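Local atomic coordinates of putative ubiquinone biosynthesis protein (Nostoc punctiforme, PDB entry 3MSQ), a protein that probably takes part in ubiquinone (coenzyme Q) biosynthesis as a member of the Coq4 family, though its precise biochemical role is not established. Residues A[121-132]-A[198-207]. Residues are numbered along the deposited sequence; the frame is centred on the assembly and turned at random.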
ATOM      1  N   LEU A 121     -28.743   4.785  -6.680  1.00 48.22           N
ATOM      2  CA  LEU A 121     -29.746   4.729  -5.612  1.00 48.25           C
ATOM      3  C   LEU A 121     -29.130   5.132  -4.242  1.00 58.32           C
ATOM      4  O   LEU A 121     -29.689   5.947  -3.504  1.00 58.80           O
ATOM      5  CB  LEU A 121     -30.405   3.341  -5.545  1.00 46.92           C
ATOM      6  CG  LEU A 121     -31.446   3.148  -4.438  1.00 49.87           C
ATOM      7  CD1 LEU A 121     -32.644   4.007  -4.665  1.00 50.55           C
ATOM      8  CD2 LEU A 121     -31.836   1.695  -4.276  1.00 49.93           C
ATOM      9  N   TRP A 122     -27.956   4.583  -3.956  1.00 58.04           N
ATOM     10  CA  TRP A 122     -27.177   4.806  -2.752  1.00 59.82           C
ATOM     11  C   TRP A 122     -26.822   6.299  -2.588  1.00 59.52           C
ATOM     12  O   TRP A 122     -27.125   6.885  -1.550  1.00 56.56           O
ATOM     13  CB  TRP A 122     -25.914   3.912  -2.826  1.00 60.59           C
ATOM     14  CG  TRP A 122     -24.840   4.219  -1.836  1.00 63.02           C
ATOM     15  CD1 TRP A 122     -23.608   4.766  -2.088  1.00 66.07           C
ATOM     16  CD2 TRP A 122     -24.899   3.977  -0.427  1.00 63.41           C
ATOM     17  NE1 TRP A 122     -22.908   4.908  -0.912  1.00 66.14           N
ATOM     18  CE2 TRP A 122     -23.672   4.415   0.125  1.00 67.74           C
ATOM     19  CE3 TRP A 122     -25.870   3.416   0.423  1.00 64.85           C
ATOM     20  CZ2 TRP A 122     -23.393   4.306   1.494  1.00 67.23           C
ATOM     21  CZ3 TRP A 122     -25.602   3.330   1.781  1.00 66.71           C
ATOM     22  CH2 TRP A 122     -24.376   3.763   2.303  1.00 67.49           C
ATOM     23  N   ARG A 123     -26.205   6.904  -3.629  1.00 53.87           N
ATOM     24  CA  ARG A 123     -25.783   8.297  -3.630  1.00 52.41           C
ATOM     25  C   ARG A 123     -26.950   9.277  -3.528  1.00 57.38           C
ATOM     26  O   ARG A 123     -26.863  10.235  -2.771  1.00 57.22           O
ATOM     27  CB  ARG A 123     -24.904   8.588  -4.841  1.00 50.07           C
ATOM     28  CG  ARG A 123     -23.548   7.893  -4.801  1.00 45.32           C
ATOM     29  CD  ARG A 123     -22.684   8.217  -6.018  1.00 45.70           C
ATOM     30  NE  ARG A 123     -21.442   7.445  -5.966  1.00 58.79           N
ATOM     31  CZ  ARG A 123     -20.505   7.426  -6.907  1.00 72.72           C
ATOM     32  NH1 ARG A 123     -20.646   8.148  -8.011  1.00 57.14           N
ATOM     33  NH2 ARG A 123     -19.419   6.683  -6.752  1.00 61.58           N
ATOM     34  N   SER A 124     -28.058   9.016  -4.243  1.00 56.29           N
ATOM     35  CA  SER A 124     -29.263   9.870  -4.239  1.00 56.86           C
ATOM     36  C   SER A 124     -29.978   9.889  -2.914  1.00 61.83           C
ATOM     37  O   SER A 124     -30.639  10.885  -2.594  1.00 62.82           O
ATOM     38  CB  SER A 124     -30.288   9.377  -5.252  1.00 59.00           C
ATOM     39  OG  SER A 124     -29.708   8.621  -6.290  1.00 69.72           O
ATOM     40  N   THR A 125     -29.940   8.751  -2.191  1.00 57.59           N
ATOM     41  CA  THR A 125     -30.725   8.579  -0.981  1.00 57.24           C
ATOM     42  C   THR A 125     -29.981   8.497   0.330  1.00 64.13           C
ATOM     43  O   THR A 125     -30.576   8.870   1.335  1.00 63.85           O
ATOM     44  CB  THR A 125     -31.737   7.428  -1.142  1.00 55.81           C
ATOM     45  OG1 THR A 125     -31.055   6.180  -1.214  1.00 46.72           O
ATOM     46  CG2 THR A 125     -32.636   7.594  -2.360  1.00 58.61           C
ATOM     47  N   HIS A 126     -28.718   8.004   0.358  1.00 63.23           N
ATOM     48  CA  HIS A 126     -27.996   7.780   1.618  1.00 64.54           C
ATOM     49  C   HIS A 126     -27.878   8.941   2.612  1.00 67.26           C
ATOM     50  O   HIS A 126     -27.805   8.689   3.814  1.00 67.55           O
ATOM     51  CB  HIS A 126     -26.719   6.934   1.465  1.00 66.27           C
ATOM     52  CG  HIS A 126     -25.437   7.669   1.705  1.00 70.94           C
ATOM     53  ND1 HIS A 126     -24.635   8.088   0.651  1.00 73.13           N
ATOM     54  CD2 HIS A 126     -24.829   7.981   2.876  1.00 73.60           C
ATOM     55  CE1 HIS A 126     -23.589   8.666   1.215  1.00 73.46           C
ATOM     56  NE2 HIS A 126     -23.666   8.629   2.557  1.00 73.92           N
ATOM     57  N   ASP A 127     -27.937  10.183   2.147  1.00 63.15           N
ATOM     58  CA  ASP A 127     -27.886  11.340   3.047  1.00 63.39           C
ATOM     59  C   ASP A 127     -29.183  11.514   3.876  1.00 67.55           C
ATOM     60  O   ASP A 127     -29.175  12.225   4.873  1.00 67.42           O
ATOM     61  CB  ASP A 127     -27.536  12.616   2.273  1.00 65.34           C
ATOM     62  CG  ASP A 127     -26.842  13.637   3.109  1.00 73.26           C
ATOM     63  OD1 ASP A 127     -25.691  13.374   3.528  1.00 73.44           O
ATOM     64  OD2 ASP A 127     -27.433  14.711   3.334  1.00 82.64           O
ATOM     65  N   ILE A 128     -30.277  10.856   3.466  1.00 65.06           N
ATOM     66  CA  ILE A 128     -31.576  10.872   4.150  1.00 65.68           C
ATOM     67  C   ILE A 128     -31.517   9.861   5.310  1.00 71.52           C
ATOM     68  O   ILE A 128     -32.017  10.162   6.395  1.00 71.58           O
ATOM     69  CB  ILE A 128     -32.749  10.603   3.137  1.00 67.88           C
ATOM     70  CG1 ILE A 128     -32.881  11.743   2.107  1.00 68.61           C
ATOM     71  CG2 ILE A 128     -34.085  10.367   3.820  1.00 68.13           C
ATOM     72  CD1 ILE A 128     -32.927  11.317   0.624  1.00 76.74           C
ATOM     73  N   TYR A 129     -30.863   8.694   5.084  1.00 69.28           N
ATOM     74  CA  TYR A 129     -30.717   7.568   6.022  1.00 69.71           C
ATOM     75  C   TYR A 129     -30.456   7.961   7.466  1.00 76.10           C
ATOM     76  O   TYR A 129     -31.213   7.534   8.335  1.00 78.09           O
ATOM     77  CB  TYR A 129     -29.656   6.534   5.567  1.00 70.16           C
ATOM     78  CG  TYR A 129     -29.951   5.744   4.311  1.00 72.42           C
ATOM     79  CD1 TYR A 129     -31.181   5.840   3.677  1.00 74.26           C
ATOM     80  CD2 TYR A 129     -28.986   4.915   3.745  1.00 73.82           C
ATOM     81  CE1 TYR A 129     -31.437   5.156   2.494  1.00 77.00           C
ATOM     82  CE2 TYR A 129     -29.229   4.223   2.561  1.00 74.81           C
ATOM     83  CZ  TYR A 129     -30.463   4.337   1.943  1.00 85.66           C
ATOM     84  OH  TYR A 129     -30.739   3.654   0.779  1.00 87.78           O
ATOM     85  N   HIS A 130     -29.406   8.764   7.726  1.00 71.81           N
ATOM     86  CA  HIS A 130     -29.033   9.175   9.076  1.00 71.79           C
ATOM     87  C   HIS A 130     -30.151   9.884   9.884  1.00 73.72           C
ATOM     88  O   HIS A 130     -30.180   9.738  11.110  1.00 74.52           O
ATOM     89  CB  HIS A 130     -27.700   9.948   9.080  1.00 73.14           C
ATOM     90  CG  HIS A 130     -27.845  11.374   8.679  1.00 77.51           C
ATOM     91  ND1 HIS A 130     -27.620  11.783   7.376  1.00 79.24           N
ATOM     92  CD2 HIS A 130     -28.219  12.443   9.422  1.00 80.52           C
ATOM     93  CE1 HIS A 130     -27.854  13.088   7.371  1.00 79.80           C
ATOM     94  NE2 HIS A 130     -28.224  13.527   8.582  1.00 80.88           N
ATOM     95  N   VAL A 131     -31.066  10.631   9.211  1.00 67.84           N
ATOM     96  CA  VAL A 131     -32.178  11.302   9.910  1.00 67.70           C
ATOM     97  C   VAL A 131     -33.225  10.308  10.458  1.00 70.69           C
ATOM     98  O   VAL A 131     -33.695  10.486  11.589  1.00 71.84           O
ATOM     99  CB  VAL A 131     -32.794  12.565   9.226  1.00 71.30           C
ATOM    100  CG1 VAL A 131     -31.728  13.431   8.567  1.00 70.69           C
ATOM    101  CG2 VAL A 131     -33.893  12.218   8.240  1.00 70.77           C
ATOM    102  N   VAL A 132     -33.550   9.251   9.663  1.00 64.62           N
ATOM    103  CA  VAL A 132     -34.489   8.178  10.014  1.00 63.87           C
ATOM    104  C   VAL A 132     -33.812   7.231  11.013  1.00 69.03           C
ATOM    105  O   VAL A 132     -34.406   6.927  12.054  1.00 70.52           O
ATOM    106  CB  VAL A 132     -35.043   7.450   8.760  1.00 66.53           C
ATOM    107  CG1 VAL A 132     -35.979   6.295   9.133  1.00 66.35           C
ATOM    108  CG2 VAL A 132     -35.759   8.427   7.828  1.00 66.24           C
ATOM    109  N   LEU A 198     -33.845   0.222   4.757  1.00 52.92           N
ATOM    110  CA  LEU A 198     -33.673   1.613   4.327  1.00 52.75           C
ATOM    111  C   LEU A 198     -33.695   1.687   2.802  1.00 56.26           C
ATOM    112  O   LEU A 198     -34.487   2.442   2.245  1.00 55.88           O
ATOM    113  CB  LEU A 198     -32.318   2.180   4.819  1.00 52.41           C
ATOM    114  CG  LEU A 198     -32.135   2.456   6.312  1.00 56.12           C
ATOM    115  CD1 LEU A 198     -30.687   2.872   6.582  1.00 54.62           C
ATOM    116  CD2 LEU A 198     -33.143   3.508   6.828  1.00 55.76           C
ATOM    117  N   ILE A 199     -32.829   0.875   2.145  1.00 51.78           N
ATOM    118  CA  ILE A 199     -32.640   0.772   0.693  1.00 50.71           C
ATOM    119  C   ILE A 199     -33.941   0.493  -0.103  1.00 56.45           C
ATOM    120  O   ILE A 199     -34.039   0.938  -1.253  1.00 56.97           O
ATOM    121  CB  ILE A 199     -31.464  -0.210   0.353  1.00 52.78           C
ATOM    122  CG1 ILE A 199     -30.876  -0.000  -1.047  1.00 53.38           C
ATOM    123  CG2 ILE A 199     -31.791  -1.679   0.603  1.00 52.75           C
ATOM    124  CD1 ILE A 199     -29.801   1.077  -1.140  1.00 60.84           C
ATOM    125  N   ALA A 200     -34.946  -0.189   0.531  1.00 51.74           N
ATOM    126  CA  ALA A 200     -36.249  -0.552  -0.065  1.00 50.80           C
ATOM    127  C   ALA A 200     -37.281   0.578  -0.147  1.00 51.66           C
ATOM    128  O   ALA A 200     -38.294   0.415  -0.831  1.00 50.78           O
ATOM    129  CB  ALA A 200     -36.848  -1.745   0.674  1.00 52.04           C
ATOM    130  N   GLN A 201     -37.029   1.712   0.540  1.00 48.09           N
ATOM    131  CA  GLN A 201     -37.945   2.859   0.626  1.00 48.57           C
ATOM    132  C   GLN A 201     -37.890   3.836  -0.531  1.00 54.66           C
ATOM    133  O   GLN A 201     -36.794   4.234  -0.953  1.00 53.57           O
ATOM    134  CB  GLN A 201     -37.773   3.638   1.946  1.00 49.29           C
ATOM    135  CG  GLN A 201     -37.806   2.799   3.222  1.00 45.72           C
ATOM    136  CD  GLN A 201     -38.944   1.819   3.253  1.00 55.49           C
ATOM    137  OE1 GLN A 201     -40.118   2.184   3.209  1.00 49.80           O
ATOM    138  NE2 GLN A 201     -38.617   0.545   3.370  1.00 52.65           N
ATOM    139  N   LYS A 202     -39.094   4.249  -1.011  1.00 52.09           N
ATOM    140  CA  LYS A 202     -39.264   5.266  -2.042  1.00 51.67           C
ATOM    141  C   LYS A 202     -39.344   6.622  -1.324  1.00 59.39           C
ATOM    142  O   LYS A 202     -40.417   7.215  -1.211  1.00 60.53           O
ATOM    143  CB  LYS A 202     -40.509   4.997  -2.896  1.00 52.37           C
ATOM    144  CG  LYS A 202     -40.299   3.952  -3.966  1.00 49.77           C
ATOM    145  CD  LYS A 202     -41.523   3.785  -4.851  1.00 49.32           C
ATOM    146  CE  LYS A 202     -41.314   2.770  -5.951  1.00 54.30           C
ATOM    147  NZ  LYS A 202     -42.596   2.204  -6.435  1.00 66.26           N
ATOM    148  N   TRP A 203     -38.193   7.078  -0.800  1.00 57.78           N
ATOM    149  CA  TRP A 203     -38.017   8.302  -0.004  1.00 59.46           C
ATOM    150  C   TRP A 203     -38.769   9.559  -0.445  1.00 60.25           C
ATOM    151  O   TRP A 203     -39.277  10.278   0.412  1.00 58.53           O
ATOM    152  CB  TRP A 203     -36.519   8.601   0.240  1.00 59.30           C
ATOM    153  CG  TRP A 203     -35.781   7.492   0.931  1.00 60.83           C
ATOM    154  CD1 TRP A 203     -34.885   6.625   0.374  1.00 63.45           C
ATOM    155  CD2 TRP A 203     -35.930   7.095   2.295  1.00 61.29           C
ATOM    156  NE1 TRP A 203     -34.447   5.726   1.317  1.00 63.11           N
ATOM    157  CE2 TRP A 203     -35.072   5.991   2.509  1.00 64.97           C
ATOM    158  CE3 TRP A 203     -36.723   7.553   3.362  1.00 63.66           C
ATOM    159  CZ2 TRP A 203     -34.970   5.349   3.750  1.00 64.60           C
ATOM    160  CZ3 TRP A 203     -36.617   6.920   4.592  1.00 65.51           C
ATOM    161  CH2 TRP A 203     -35.746   5.837   4.780  1.00 65.59           C
ATOM    162  N   ASP A 204     -38.845   9.821  -1.773  1.00 56.32           N
ATOM    163  CA  ASP A 204     -39.529  10.997  -2.320  1.00 55.95           C
ATOM    164  C   ASP A 204     -41.027  11.069  -1.975  1.00 61.54           C
ATOM    165  O   ASP A 204     -41.606  12.149  -2.022  1.00 62.47           O
ATOM    166  CB  ASP A 204     -39.228  11.197  -3.817  1.00 56.57           C
ATOM    167  CG  ASP A 204     -39.702  10.129  -4.787  1.00 59.01           C
ATOM    168  OD1 ASP A 204     -40.465   9.230  -4.366  1.00 58.24           O
ATOM    169  OD2 ASP A 204     -39.350  10.218  -5.974  1.00 64.78           O
ATOM    170  N   GLN A 205     -41.625   9.928  -1.564  1.00 58.48           N
ATOM    171  CA  GLN A 205     -43.028   9.789  -1.141  1.00 58.93           C
ATOM    172  C   GLN A 205     -43.208   9.952   0.391  1.00 63.54           C
ATOM    173  O   GLN A 205     -44.342   9.947   0.892  1.00 63.31           O
ATOM    174  CB  GLN A 205     -43.569   8.423  -1.599  1.00 59.70           C
ATOM    175  CG  GLN A 205     -43.991   8.387  -3.063  1.00 70.94           C
ATOM    176  CD  GLN A 205     -43.835   7.013  -3.659  1.00 91.01           C
ATOM    177  OE1 GLN A 205     -43.109   6.838  -4.657  1.00 94.06           O
ATOM    178  NE2 GLN A 205     -44.497   6.004  -3.055  1.00 67.95           N
ATOM    179  N   LEU A 206     -42.089  10.092   1.122  1.00 59.73           N
ATOM    180  CA  LEU A 206     -42.094  10.204   2.580  1.00 59.79           C
ATOM    181  C   LEU A 206     -41.717  11.593   3.135  1.00 65.79           C
ATOM    182  O   LEU A 206     -41.699  11.754   4.357  1.00 66.15           O
ATOM    183  CB  LEU A 206     -41.182   9.115   3.205  1.00 58.49           C
ATOM    184  CG  LEU A 206     -41.501   7.640   2.940  1.00 60.78           C
ATOM    185  CD1 LEU A 206     -40.391   6.752   3.482  1.00 59.75           C
ATOM    186  CD2 LEU A 206     -42.823   7.238   3.552  1.00 62.03           C
ATOM    187  N   TRP A 207     -41.429  12.591   2.264  1.00 63.15           N
ATOM    188  CA  TRP A 207     -41.043  13.944   2.694  1.00 63.37           C
ATOM    189  C   TRP A 207     -42.079  14.593   3.646  1.00 67.46           C
ATOM    190  O   TRP A 207     -41.689  15.314   4.562  1.00 67.81           O
ATOM    191  CB  TRP A 207     -40.836  14.875   1.487  1.00 62.08           C
ATOM    192  CG  TRP A 207     -39.675  14.593   0.569  1.00 61.55           C
ATOM    193  CD1 TRP A 207     -39.737  14.456  -0.786  1.00 63.68           C
ATOM    194  CD2 TRP A 207     -38.277  14.602   0.907  1.00 60.79           C
ATOM    195  NE1 TRP A 207     -38.475  14.338  -1.311  1.00 62.43           N
ATOM    196  CE2 TRP A 207     -37.555  14.421  -0.295  1.00 63.86           C
ATOM    197  CE3 TRP A 207     -37.562  14.713   2.108  1.00 62.01           C
ATOM    198  CZ2 TRP A 207     -36.152  14.330  -0.326  1.00 62.26           C
ATOM    199  CZ3 TRP A 207     -36.176  14.631   2.073  1.00 62.76           C
ATOM    200  CH2 TRP A 207     -35.486  14.439   0.868  1.00 62.50           C
TER
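Trp203 drives its indole against helix 114-133, where Thr125, Ile128, Tyr129 and Val132 receive it. Ile128 CG2 lies over one indole face, 4.3 Å from the centroid of the six-membered ring and 27° off its normal, while Gln201 CB from the same loop covers the opposite face. The indole presents NE1 to the edge of the Tyr129 ring, close to that ring's plane, and the two ring planes meet at 53°. Val132 CG2 meets Trp203 CZ3 at 3.7 Å, at the far end of the indole, and Thr125 CB approaches CD1 at the near end. With CG beside its own backbone N (chi1 -66°), Tyr129 runs across the indole and turns a face to Leu198, whose CB makes a CH-pi contact 3.9 Å from the centroid of the Tyr129 ring. Ile199 packs beside the tyrosine hydroxyl, its CD1 against Tyr129 OH and its CG1 3.8 Å from Leu121 CD2. In this all-helical Coq4-family fold, residues 198-207 belong to the connection between helices 177-192 and 211-218; a type I turn, Leu198 to Gln201, and a short 3-10 segment, 203-205, fold it against the helix. Replacing the indole with an alanine here is likely to open a gap between Thr125, Ile128, Tyr129 and Val132 and leave the edge of the tyrosine ring without its neighbour. At the other end Trp207 gives Ile128 only its CH2 corner. No hydrogen bond joins the segments. Thr125 OG1 instead donates to Leu121 O (2.7 Å), which also takes the Thr125 backbone N-H from the opposite face of its carbonyl plane. On the looser side Ala200 and Lys202 point away from the helix, both partly exposed, and Lys202 NZ forms a salt bridge with Glu68.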